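Side-chain contacts in putative metallopeptidase (Shewanella baltica OS155, PDB 3IEH), which binds zinc and probably acts as a hydrolase of the peptidase M14 family, perhaps a metallocarboxypeptidase: residues D26-L31 with T112-G117; A73-E78 with T228-C233; R119-G124 with S145-L150; H170-V173 with A178-Y181. One frame throughout, in Å; residues are numbered along the deposited sequence.

Contact 1 of 4, residues D26-L31 with T112-G117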
loop_
_atom_site.group_PDB
_atom_site.type_symbol
_atom_site.label_atom_id
_atom_site.label_comp_id
_atom_site.label_asym_id
_atom_site.label_seq_id
_atom_site.Cartn_x
_atom_site.Cartn_y
_atom_site.Cartn_z
ATOM N N ASP A 26 6.244 -17.521 3.720
ATOM C CA ASP A 26 7.462 -17.881 4.452
ATOM C C ASP A 26 8.673 -17.279 3.757
ATOM O O ASP A 26 9.523 -16.637 4.384
ATOM C CB ASP A 26 7.638 -19.409 4.587
ATOM C CG ASP A 26 6.621 -20.045 5.540
ATOM O OD1 ASP A 26 6.239 -19.381 6.533
ATOM O OD2 ASP A 26 6.213 -21.214 5.308
ATOM N N ASN A 27 8.746 -17.492 2.452
ATOM C CA ASN A 27 9.808 -16.902 1.658
ATOM C C ASN A 27 9.718 -15.368 1.673
ATOM O O ASN A 27 10.735 -14.678 1.784
ATOM C CB ASN A 27 9.778 -17.468 0.235
ATOM C CG ASN A 27 10.954 -17.001 -0.590
ATOM O OD1 ASN A 27 12.092 -17.018 -0.109
ATOM N ND2 ASN A 27 10.687 -16.553 -1.830
ATOM N N PHE A 28 8.494 -14.839 1.614
ATOM C CA PHE A 28 8.280 -13.390 1.670
ATOM C C PHE A 28 8.952 -12.786 2.896
ATOM O O PHE A 28 9.746 -11.844 2.787
ATOM C CB PHE A 28 6.772 -13.018 1.651
ATOM C CG PHE A 28 6.522 -11.548 1.827
ATOM C CD1 PHE A 28 6.622 -10.688 0.762
ATOM C CD2 PHE A 28 6.256 -11.030 3.065
ATOM C CE1 PHE A 28 6.437 -9.346 0.928
ATOM C CE2 PHE A 28 6.088 -9.693 3.235
ATOM C CZ PHE A 28 6.192 -8.845 2.170
ATOM N N TYR A 29 8.658 -13.341 4.054
ATOM C CA TYR A 29 9.225 -12.840 5.308
ATOM C C TYR A 29 10.736 -13.022 5.468
ATOM O O TYR A 29 11.388 -12.191 6.094
ATOM C CB TYR A 29 8.539 -13.492 6.500
ATOM C CG TYR A 29 7.152 -12.971 6.781
ATOM C CD1 TYR A 29 6.899 -11.613 6.884
ATOM C CD2 TYR A 29 6.101 -13.843 6.990
ATOM C CE1 TYR A 29 5.615 -11.142 7.184
ATOM C CE2 TYR A 29 4.842 -13.389 7.289
ATOM C CZ TYR A 29 4.595 -12.040 7.379
ATOM O OH TYR A 29 3.309 -11.614 7.666
ATOM N N LEU A 30 11.269 -14.128 4.956
ATOM C CA LEU A 30 12.719 -14.381 4.954
ATOM C C LEU A 30 13.443 -13.261 4.211
ATOM O O LEU A 30 14.404 -12.718 4.714
ATOM C CB LEU A 30 13.015 -15.737 4.299
ATOM C CG LEU A 30 14.477 -16.107 4.049
ATOM C CD1 LEU A 30 15.280 -16.039 5.340
ATOM C CD2 LEU A 30 14.595 -17.501 3.438
ATOM N N LEU A 31 12.969 -12.914 3.012
ATOM C CA LEU A 31 13.565 -11.830 2.233
ATOM C C LEU A 31 13.250 -10.467 2.888
ATOM O O LEU A 31 14.064 -9.553 2.855
ATOM C CB LEU A 31 13.068 -11.834 0.778
ATOM C CG LEU A 31 13.239 -13.107 -0.079
ATOM C CD1 LEU A 31 12.549 -12.930 -1.425
ATOM C CD2 LEU A 31 14.710 -13.548 -0.280
ATOM N N THR A 112 -2.907 -13.317 6.679
ATOM C CA THR A 112 -3.737 -14.515 6.601
ATOM C C THR A 112 -4.391 -14.637 5.209
ATOM O O THR A 112 -4.440 -15.722 4.638
ATOM C CB THR A 112 -4.777 -14.608 7.752
ATOM O OG1 THR A 112 -5.750 -13.558 7.627
ATOM C CG2 THR A 112 -4.077 -14.548 9.140
ATOM N N GLY A 113 -4.820 -13.517 4.632
ATOM C CA GLY A 113 -5.360 -13.515 3.269
ATOM C C GLY A 113 -4.288 -13.783 2.235
ATOM O O GLY A 113 -4.504 -14.561 1.291
ATOM N N PHE A 114 -3.116 -13.174 2.443
ATOM C CA PHE A 114 -1.945 -13.316 1.570
ATOM C C PHE A 114 -1.429 -14.745 1.427
ATOM O O PHE A 114 -1.000 -15.140 0.333
ATOM C CB PHE A 114 -0.841 -12.419 2.106
ATOM C CG PHE A 114 0.426 -12.394 1.275
ATOM C CD1 PHE A 114 0.602 -11.446 0.277
ATOM C CD2 PHE A 114 1.480 -13.263 1.554
ATOM C CE1 PHE A 114 1.800 -11.396 -0.463
ATOM C CE2 PHE A 114 2.680 -13.210 0.825
ATOM C CZ PHE A 114 2.848 -12.286 -0.165
ATOM N N SER A 115 -1.422 -15.515 2.515
ATOM C CA SER A 115 -0.961 -16.939 2.449
ATOM C C SER A 115 -2.021 -17.797 1.782
ATOM O O SER A 115 -1.734 -18.876 1.245
ATOM C CB SER A 115 -0.657 -17.534 3.847
ATOM O OG SER A 115 -1.836 -17.584 4.648
ATOM N N ARG A 116 -3.261 -17.325 1.822
ATOM C CA ARG A 116 -4.340 -18.018 1.129
ATOM C C ARG A 116 -4.575 -17.499 -0.294
ATOM O O ARG A 116 -5.297 -18.120 -1.077
ATOM C CB ARG A 116 -5.609 -17.895 1.959
ATOM C CG ARG A 116 -5.475 -18.612 3.262
ATOM C CD ARG A 116 -6.477 -18.151 4.288
ATOM N NE ARG A 116 -6.426 -19.007 5.463
ATOM C CZ ARG A 116 -5.451 -19.000 6.363
ATOM N NH1 ARG A 116 -4.423 -18.161 6.265
ATOM N NH2 ARG A 116 -5.511 -19.853 7.376
ATOM N N GLY A 117 -3.971 -16.369 -0.632
ATOM C CA GLY A 117 -4.187 -15.752 -1.948
ATOM C C GLY A 117 -5.565 -15.106 -2.091
ATOM O O GLY A 117 -6.046 -14.922 -3.212
#
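Phe28 and Phe114 meet between two helices, 25-39 and 111-116, near the edge of the alpha/beta fold of this M14 peptidase. Residues 26-31 are a regular helical piece, with Leu30 N bonded to Asp26 O. Residues 112-116 belong to the end of helix 111-116, and Gly117 follows it. The helix closes in a Schellman motif, with Gly117 at positive phi as the C-prime residue and His118 N bonded to Gly113 O. The backbones stay apart, and one aromatic pair bridges them. Each ring has its CG anti to the backbone N (chi1 175° in Phe28, -177° in Phe114), which sends both side chains toward each other between the helices. The pair is edge-to-face but tilted: Phe114 turns its edge to the face of Phe28, with planes at 57° and centroids 5.4 Å apart. The nearest atoms are Phe28 CB and Phe114 CE2, at 4.2 Å. Both rings are buried, and both also meet Trp84 of helix 81-91. At the far side of the shorter helix, Thr112 O takes two side-chain donors. Ser115 OG lies 3.2 Å from Thr112 O, and Arg116 NH1 reaches the same Thr112 O at 2.9 Å from the opposite face of the carbonyl plane.

Contact 2 of 4, residues A73-E78 with T228-C233. With ZN (zinc ion), chain B.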
loop_
_atom_site.group_PDB
_atom_site.type_symbol
_atom_site.label_atom_id
_atom_site.label_comp_id
_atom_site.label_asym_id
_atom_site.label_seq_id
_atom_site.Cartn_x
_atom_site.Cartn_y
_atom_site.Cartn_z
ATOM N N ALA A 73 1.207 -1.950 1.871
ATOM C CA ALA A 73 0.821 -2.927 0.871
ATOM C C ALA A 73 0.142 -4.090 1.559
ATOM O O ALA A 73 0.250 -4.251 2.772
ATOM C CB ALA A 73 2.066 -3.423 0.114
ATOM N N GLY A 74 -0.577 -4.890 0.785
ATOM C CA GLY A 74 -1.122 -6.137 1.276
ATOM C C GLY A 74 -2.322 -6.071 2.202
ATOM O O GLY A 74 -2.488 -6.957 3.053
ATOM N N PHE A 75 -3.155 -5.040 2.046
ATOM C CA PHE A 75 -4.445 -5.004 2.731
ATOM C C PHE A 75 -5.326 -6.103 2.194
ATOM O O PHE A 75 -6.143 -6.638 2.922
ATOM C CB PHE A 75 -5.162 -3.670 2.518
ATOM C CG PHE A 75 -4.643 -2.572 3.375
ATOM C CD1 PHE A 75 -3.589 -1.780 2.945
ATOM C CD2 PHE A 75 -5.183 -2.355 4.636
ATOM C CE1 PHE A 75 -3.084 -0.754 3.762
ATOM C CE2 PHE A 75 -4.691 -1.326 5.462
ATOM C CZ PHE A 75 -3.645 -0.535 5.029
ATOM N N HIS A 76 -5.176 -6.420 0.906
ATOM C CA HIS A 76 -5.972 -7.455 0.272
ATOM C C HIS A 76 -5.071 -8.562 -0.224
ATOM O O HIS A 76 -4.172 -8.301 -1.018
ATOM C CB HIS A 76 -6.783 -6.856 -0.862
ATOM C CG HIS A 76 -7.784 -5.847 -0.401
ATOM N ND1 HIS A 76 -7.930 -4.618 -0.998
ATOM C CD2 HIS A 76 -8.668 -5.876 0.621
ATOM C CE1 HIS A 76 -8.879 -3.939 -0.377
ATOM N NE2 HIS A 76 -9.339 -4.679 0.613
ATOM N N GLY A 77 -5.348 -9.795 0.219
ATOM C CA GLY A 77 -4.439 -10.937 0.044
ATOM C C GLY A 77 -4.204 -11.418 -1.365
ATOM O O GLY A 77 -3.196 -12.089 -1.631
ATOM N N GLU A 78 -5.128 -11.095 -2.272
ATOM C CA GLU A 78 -4.962 -11.459 -3.689
ATOM C C GLU A 78 -4.124 -10.436 -4.471
ATOM O O GLU A 78 -3.794 -10.651 -5.623
ATOM C CB GLU A 78 -6.320 -11.676 -4.370
ATOM C CG GLU A 78 -7.014 -10.469 -5.007
ATOM C CD GLU A 78 -7.667 -9.525 -4.020
ATOM O OE1 GLU A 78 -7.207 -9.491 -2.868
ATOM O OE2 GLU A 78 -8.650 -8.827 -4.400
ATOM N N THR A 228 -14.144 5.119 3.620
ATOM C CA THR A 228 -13.716 4.673 4.938
ATOM C C THR A 228 -12.468 3.794 4.854
ATOM O O THR A 228 -12.214 2.985 5.733
ATOM C CB THR A 228 -14.836 3.891 5.644
ATOM O OG1 THR A 228 -15.221 2.782 4.830
ATOM C CG2 THR A 228 -16.030 4.762 5.877
ATOM N N SER A 229 -11.673 3.982 3.807
ATOM C CA SER A 229 -10.404 3.265 3.627
ATOM C C SER A 229 -9.281 3.856 4.478
ATOM O O SER A 229 -9.326 5.005 4.878
ATOM C CB SER A 229 -9.955 3.304 2.166
ATOM O OG SER A 229 -9.466 4.589 1.831
ATOM N N PHE A 230 -8.253 3.056 4.704
ATOM C CA PHE A 230 -7.105 3.460 5.496
ATOM C C PHE A 230 -6.488 4.771 4.977
ATOM O O PHE A 230 -6.224 5.692 5.748
ATOM C CB PHE A 230 -6.096 2.303 5.458
ATOM C CG PHE A 230 -4.801 2.576 6.158
ATOM C CD1 PHE A 230 -4.739 2.615 7.550
ATOM C CD2 PHE A 230 -3.622 2.747 5.426
ATOM C CE1 PHE A 230 -3.516 2.844 8.215
ATOM C CE2 PHE A 230 -2.396 2.956 6.076
ATOM C CZ PHE A 230 -2.341 3.011 7.476
ATOM N N GLU A 231 -6.270 4.834 3.665
ATOM C CA GLU A 231 -5.693 6.005 2.982
ATOM C C GLU A 231 -6.547 7.261 3.182
ATOM O O GLU A 231 -6.036 8.300 3.610
ATOM C CB GLU A 231 -5.594 5.755 1.469
ATOM C CG GLU A 231 -5.242 4.312 1.023
ATOM C CD GLU A 231 -6.426 3.312 0.870
ATOM O OE1 GLU A 231 -7.338 3.528 0.030
ATOM O OE2 GLU A 231 -6.390 2.266 1.546
ATOM N N ALA A 232 -7.838 7.185 2.842
ATOM C CA ALA A 232 -8.719 8.396 2.956
ATOM C C ALA A 232 -8.716 8.900 4.396
ATOM O O ALA A 232 -8.622 10.094 4.663
ATOM C CB ALA A 232 -10.211 8.132 2.451
ATOM N N CYS A 233 -8.768 7.958 5.325
ATOM C CA CYS A 233 -8.772 8.280 6.736
ATOM C C CYS A 233 -7.493 9.014 7.189
ATOM O O CYS A 233 -7.564 9.997 7.931
ATOM C CB CYS A 233 -8.952 7.006 7.540
ATOM S SG CYS A 233 -9.214 7.373 9.300
HETATM ZN ZN ZN B . -7.266 -3.670 -2.784
HETATM O O HOH W 1 -8.414 -2.233 -4.174
#
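Phe75 has its CG anti to its carbonyl carbon (chi1 -79°), while Phe230 has its CG anti to its backbone N (chi1 176°), and these turns bring the two rings together. The side chains cross at about a right angle. Phe75 comes in end first, with CZ over one face of the Phe230 ring, near the CB side. Phe75 CZ is 3.3 Å from Phe230 CD2, which is tight packing. Phe75 CE2 also lies 3.9 Å from Phe230 CB. The planes are 41° apart, so the pair is oblique. Leu151 touches both rings, and Phe131 meets Phe230 edge-to-face. Phe75 stands just before the His-x-x-Glu zinc motif of M14 peptidases, formed here by His76 and Glu79. The contact thus packs the metal-binding loop against the start of helix 230-237. His76 ND1 binds zinc at 2.1 Å, and its NE2 is held by Asn126 OD1. An alanine in place of Phe230 would probably leave CZ of Phe75 facing a gap and that ring freer to shift beside the zinc ligand. The helix itself begins at Ser229, the N-cap, whose OG accepts from Ala232 N at 3.2 Å and nearly straight. Next to Phe230, the Glu231 side chain touches the zinc ligand His170, and its OE2 is hydrogen-bonded to Asn128 ND2.

Contact 3 of 4, residues R119-G124 with S145-L150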
loop_
_atom_site.group_PDB
_atom_site.type_symbol
_atom_site.label_atom_id
_atom_site.label_comp_id
_atom_site.label_asym_id
_atom_site.label_seq_id
_atom_site.Cartn_x
_atom_site.Cartn_y
_atom_site.Cartn_z
ATOM N N ARG A 119 -8.620 -12.029 -0.871
ATOM C CA ARG A 119 -8.845 -10.651 -0.477
ATOM C C ARG A 119 -9.035 -10.413 1.020
ATOM O O ARG A 119 -8.360 -9.584 1.638
ATOM C CB ARG A 119 -10.088 -10.182 -1.225
ATOM C CG ARG A 119 -10.390 -8.760 -1.076
ATOM C CD ARG A 119 -11.516 -8.411 -2.009
ATOM N NE ARG A 119 -11.649 -6.973 -2.078
ATOM C CZ ARG A 119 -10.903 -6.192 -2.851
ATOM N NH1 ARG A 119 -9.958 -6.716 -3.623
ATOM N NH2 ARG A 119 -11.101 -4.876 -2.845
ATOM N N PHE A 120 -9.993 -11.107 1.593
ATOM C CA PHE A 120 -10.259 -10.967 3.019
ATOM C C PHE A 120 -9.202 -11.707 3.845
ATOM O O PHE A 120 -8.458 -12.580 3.325
ATOM C CB PHE A 120 -11.682 -11.496 3.334
ATOM C CG PHE A 120 -12.811 -10.561 2.896
ATOM C CD1 PHE A 120 -12.564 -9.387 2.164
ATOM C CD2 PHE A 120 -14.124 -10.890 3.168
ATOM C CE1 PHE A 120 -13.596 -8.566 1.781
ATOM C CE2 PHE A 120 -15.175 -10.068 2.767
ATOM C CZ PHE A 120 -14.915 -8.908 2.077
ATOM N N ASN A 121 -9.106 -11.326 5.121
ATOM C CA ASN A 121 -8.306 -12.092 6.043
ATOM C C ASN A 121 -9.074 -13.400 6.210
ATOM O O ASN A 121 -10.190 -13.563 5.659
ATOM C CB ASN A 121 -8.040 -11.343 7.364
ATOM C CG ASN A 121 -9.296 -11.061 8.198
ATOM O OD1 ASN A 121 -10.351 -11.674 8.026
ATOM N ND2 ASN A 121 -9.158 -10.138 9.151
ATOM N N LYS A 122 -8.505 -14.338 6.942
ATOM C CA LYS A 122 -9.202 -15.610 7.110
ATOM C C LYS A 122 -10.458 -15.526 7.954
ATOM O O LYS A 122 -11.168 -16.503 8.015
ATOM C CB LYS A 122 -8.308 -16.680 7.718
ATOM C CG LYS A 122 -7.974 -16.456 9.170
ATOM C CD LYS A 122 -7.000 -17.512 9.570
ATOM C CE LYS A 122 -6.780 -17.616 11.048
ATOM N NZ LYS A 122 -5.842 -18.763 11.199
ATOM N N TYR A 123 -10.714 -14.416 8.654
ATOM C CA TYR A 123 -11.972 -14.289 9.440
ATOM C C TYR A 123 -13.136 -13.647 8.652
ATOM O O TYR A 123 -14.181 -13.337 9.229
ATOM C CB TYR A 123 -11.722 -13.455 10.685
ATOM C CG TYR A 123 -10.546 -13.925 11.501
ATOM C CD1 TYR A 123 -10.550 -15.174 12.102
ATOM C CD2 TYR A 123 -9.440 -13.102 11.704
ATOM C CE1 TYR A 123 -9.479 -15.604 12.841
ATOM C CE2 TYR A 123 -8.373 -13.526 12.453
ATOM C CZ TYR A 123 -8.393 -14.777 13.017
ATOM O OH TYR A 123 -7.312 -15.186 13.762
ATOM N N GLY A 124 -12.947 -13.418 7.349
ATOM C CA GLY A 124 -13.993 -12.805 6.519
ATOM C C GLY A 124 -14.116 -11.294 6.684
ATOM O O GLY A 124 -15.156 -10.717 6.365
ATOM N N SER A 145 -11.556 -4.434 10.662
ATOM C CA SER A 145 -11.011 -5.770 10.876
ATOM C C SER A 145 -10.083 -5.770 12.095
ATOM O O SER A 145 -9.819 -4.718 12.667
ATOM C CB SER A 145 -10.206 -6.207 9.642
ATOM O OG SER A 145 -8.935 -5.549 9.645
ATOM N N VAL A 146 -9.600 -6.955 12.473
ATOM C CA VAL A 146 -8.567 -7.089 13.503
ATOM C C VAL A 146 -7.369 -6.187 13.169
ATOM O O VAL A 146 -6.865 -5.435 14.009
ATOM C CB VAL A 146 -8.025 -8.545 13.564
ATOM C CG1 VAL A 146 -6.901 -8.652 14.551
ATOM C CG2 VAL A 146 -9.122 -9.519 13.923
ATOM N N GLU A 147 -6.910 -6.261 11.929
ATOM C CA GLU A 147 -5.756 -5.452 11.511
ATOM C C GLU A 147 -6.063 -3.950 11.612
ATOM O O GLU A 147 -5.245 -3.171 12.106
ATOM C CB GLU A 147 -5.307 -5.809 10.086
ATOM C CG GLU A 147 -5.037 -7.316 9.847
ATOM C CD GLU A 147 -6.277 -8.124 9.506
ATOM O OE1 GLU A 147 -7.407 -7.582 9.627
ATOM O OE2 GLU A 147 -6.114 -9.302 9.102
ATOM N N GLY A 148 -7.245 -3.545 11.147
ATOM C CA GLY A 148 -7.623 -2.135 11.192
ATOM C C GLY A 148 -7.621 -1.630 12.616
ATOM O O GLY A 148 -7.117 -0.541 12.891
ATOM N N LYS A 149 -8.160 -2.434 13.525
ATOM C CA LYS A 149 -8.183 -2.082 14.941
ATOM C C LYS A 149 -6.762 -1.880 15.483
ATOM O O LYS A 149 -6.493 -0.902 16.198
ATOM C CB LYS A 149 -8.935 -3.143 15.768
ATOM C CG LYS A 149 -10.441 -3.053 15.666
ATOM C CD LYS A 149 -11.097 -4.337 16.160
ATOM C CE LYS A 149 -12.625 -4.257 16.222
ATOM N NZ LYS A 149 -13.216 -5.543 16.759
ATOM N N LEU A 150 -5.860 -2.795 15.133
ATOM C CA LEU A 150 -4.462 -2.643 15.475
ATOM C C LEU A 150 -3.865 -1.341 14.902
ATOM O O LEU A 150 -3.059 -0.682 15.587
ATOM C CB LEU A 150 -3.654 -3.821 14.957
ATOM C CG LEU A 150 -3.886 -5.171 15.607
ATOM C CD1 LEU A 150 -3.011 -6.204 14.905
ATOM C CD2 LEU A 150 -3.596 -5.093 17.102
#
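Glu147 OE1 accepts from two side chains, Asn121 ND2 across the contact and Ser145 OG from its own helix end. Ser145 OG lies only 2.5 Å from Glu147 OE1 and meets it nearly along the C-O line. Asn121 ND2 straddles the carboxylate, 3.1 Å from Glu147 OE1 and 3.2 Å from Glu147 OE2. Both oxygens use their syn lone pairs. The bond to OE2 is the straighter one (158°), and OE2 lies in the amide plane, while OE1 is tilted from it. The same ND2 also bonds Glu125 OE1, so two carboxylates share one amide. The contact pins a type I beta turn, Asn121 to Gly124, to the start of helix 146-152. Ser145 is the N-cap of that helix, and its OG accepts from Gly148 N at 3.0 Å. Glu147 bends at chi2 (85°), which brings its carboxylate back toward the cap, where the helix N-terminus would probably stabilise its charge. In the turn, Asn121 OD1 takes a weak bond from Tyr123 N. Tyr123 adds an apolar touch, its CD2 4.2 Å from Val146 CG2, while Lys122 CG sits over one face of the Tyr123 ring.

Contact 4 of 4, residues H170-V173 with A178-Y181. With ZN (zinc ion), chain B.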
loop_
_atom_site.group_PDB
_atom_site.type_symbol
_atom_site.label_atom_id
_atom_site.label_comp_id
_atom_site.label_asym_id
_atom_site.label_seq_id
_atom_site.Cartn_x
_atom_site.Cartn_y
_atom_site.Cartn_z
ATOM N N HIS A 170 -2.184 -1.258 -4.140
ATOM C CA HIS A 170 -3.231 -2.243 -4.309
ATOM C C HIS A 170 -3.197 -2.798 -5.705
ATOM O O HIS A 170 -2.418 -2.344 -6.565
ATOM C CB HIS A 170 -4.585 -1.607 -4.039
ATOM C CG HIS A 170 -4.826 -1.314 -2.589
ATOM N ND1 HIS A 170 -5.685 -2.054 -1.817
ATOM C CD2 HIS A 170 -4.274 -0.402 -1.761
ATOM C CE1 HIS A 170 -5.690 -1.584 -0.586
ATOM N NE2 HIS A 170 -4.843 -0.580 -0.524
ATOM N N GLU A 171 -3.995 -3.834 -5.910
ATOM C CA GLU A 171 -4.180 -4.407 -7.232
ATOM C C GLU A 171 -5.656 -4.671 -7.469
ATOM O O GLU A 171 -6.409 -4.827 -6.536
ATOM C CB GLU A 171 -3.411 -5.696 -7.392
ATOM C CG GLU A 171 -1.941 -5.609 -7.176
ATOM C CD GLU A 171 -1.225 -6.666 -7.990
ATOM O OE1 GLU A 171 -1.062 -7.772 -7.475
ATOM O OE2 GLU A 171 -0.903 -6.441 -9.179
ATOM N N ASP A 172 -6.059 -4.705 -8.730
ATOM C CA ASP A 172 -7.450 -4.952 -9.103
ATOM C C ASP A 172 -7.483 -6.230 -9.958
ATOM O O ASP A 172 -7.062 -6.217 -11.116
ATOM C CB ASP A 172 -7.995 -3.713 -9.846
ATOM C CG ASP A 172 -9.479 -3.823 -10.244
ATOM O OD1 ASP A 172 -10.117 -4.902 -10.161
ATOM O OD2 ASP A 172 -10.007 -2.795 -10.687
ATOM N N VAL A 173 -7.992 -7.318 -9.369
ATOM C CA VAL A 173 -8.103 -8.633 -10.045
ATOM C C VAL A 173 -9.174 -8.659 -11.154
ATOM O O VAL A 173 -9.187 -9.552 -11.978
ATOM C CB VAL A 173 -8.351 -9.804 -9.028
ATOM C CG1 VAL A 173 -9.726 -9.691 -8.320
ATOM C CG2 VAL A 173 -8.257 -11.122 -9.718
ATOM N N ALA A 178 -4.466 -0.155 -15.613
ATOM C CA ALA A 178 -4.004 0.452 -14.343
ATOM C C ALA A 178 -4.806 1.718 -13.994
ATOM O O ALA A 178 -5.404 2.348 -14.867
ATOM C CB ALA A 178 -2.516 0.790 -14.423
ATOM N N TYR A 179 -4.819 2.084 -12.715
ATOM C CA TYR A 179 -5.383 3.356 -12.306
ATOM C C TYR A 179 -4.890 3.688 -10.913
ATOM O O TYR A 179 -4.193 2.890 -10.269
ATOM C CB TYR A 179 -6.927 3.388 -12.423
ATOM C CG TYR A 179 -7.629 2.326 -11.634
ATOM C CD1 TYR A 179 -7.733 1.008 -12.131
ATOM C CD2 TYR A 179 -8.210 2.625 -10.392
ATOM C CE1 TYR A 179 -8.384 0.012 -11.403
ATOM C CE2 TYR A 179 -8.871 1.631 -9.639
ATOM C CZ TYR A 179 -8.934 0.321 -10.138
ATOM O OH TYR A 179 -9.583 -0.655 -9.406
ATOM N N VAL A 180 -5.192 4.904 -10.474
ATOM C CA VAL A 180 -4.705 5.398 -9.200
ATOM C C VAL A 180 -5.709 6.355 -8.565
ATOM O O VAL A 180 -6.260 7.189 -9.248
ATOM C CB VAL A 180 -3.336 6.123 -9.364
ATOM C CG1 VAL A 180 -3.387 7.103 -10.505
ATOM C CG2 VAL A 180 -2.974 6.846 -8.073
ATOM N N TYR A 181 -5.957 6.180 -7.268
ATOM C CA TYR A 181 -6.769 7.080 -6.463
ATOM C C TYR A 181 -5.766 8.031 -5.867
ATOM O O TYR A 181 -4.819 7.568 -5.271
ATOM C CB TYR A 181 -7.448 6.351 -5.274
ATOM C CG TYR A 181 -8.476 5.283 -5.621
ATOM C CD1 TYR A 181 -8.097 3.962 -5.861
ATOM C CD2 TYR A 181 -9.822 5.584 -5.664
ATOM C CE1 TYR A 181 -9.038 2.984 -6.172
ATOM C CE2 TYR A 181 -10.765 4.624 -5.980
ATOM C CZ TYR A 181 -10.381 3.332 -6.224
ATOM O OH TYR A 181 -11.350 2.395 -6.531
HETATM ZN ZN ZN B . -7.266 -3.670 -2.784
HETATM O O HOH W 1 -8.414 -2.233 -4.174
#
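Asp172 and Tyr179 join two strands of the central mixed sheet, at the end that carries the zinc site. Strand 165-172 and strand 179-183 are antiparallel but not neighbours, for strand 242-248 runs between them. The side chains therefore reach across that middle strand. Tyr179 OH donates to Asp172 OD2 over a short 2.5 Å. The carboxylate oxygen sits at the edge of the phenol ring, in its plane, and Tyr179 CE1 comes within 3.3 Å of the same Asp172 OD2. The two flat groups are almost perpendicular (83°), and the hydroxyl meets OD2 from above the carboxylate plane. Asp172 gets there with its CG anti to the backbone N (chi1 -178°). Its other oxygen, OD1, accepts from Leu174 N, so each carboxylate oxygen has a hydrogen-bond donor. The pair lies beside the zinc site of this M14 fold. His170, two residues before Asp172 on the same strand, binds zinc through ND1 at 2.5 Å, and water 1 is 2.3 Å from the zinc ion. Glu246 of the middle strand, the predicted proton donor or acceptor, touches the Tyr179 side chain. A phenylalanine in place of Tyr179 would probably leave Asp172 OD2 without this donor and the carboxylate held through OD1, less firmly set in rotation. The side chain of Glu171, between His170 and Asp172, starts out away from residues 178-181. Its OE2 forms a salt bridge with Arg256, and its OE1 accepts from Ala81 N.

Contacts 2 and 4 meet at the zinc ion, with centres 12 Å apart. His76 ND1 and His170 ND1 are 3.5 Å from each other, both on the metal, and Glu79 completes the protein ligands. Phe75 CB of contact 2 also packs 3.8 Å from His170 CE1. Contact 3 ties to contact 2 by a salt bridge, Arg119 NH1 to Glu78 OE2 at 2.6 Å. Contact 1 lies further out, the Phe114 side chain about 11 Å from the zinc. It reaches contact 3 through Thr112 OG1 and Lys122 N, 2.9 Å apart, a probable hydrogen bond. Along the chain, contacts 3 and 4 both fall inside the loop that contact 2 closes.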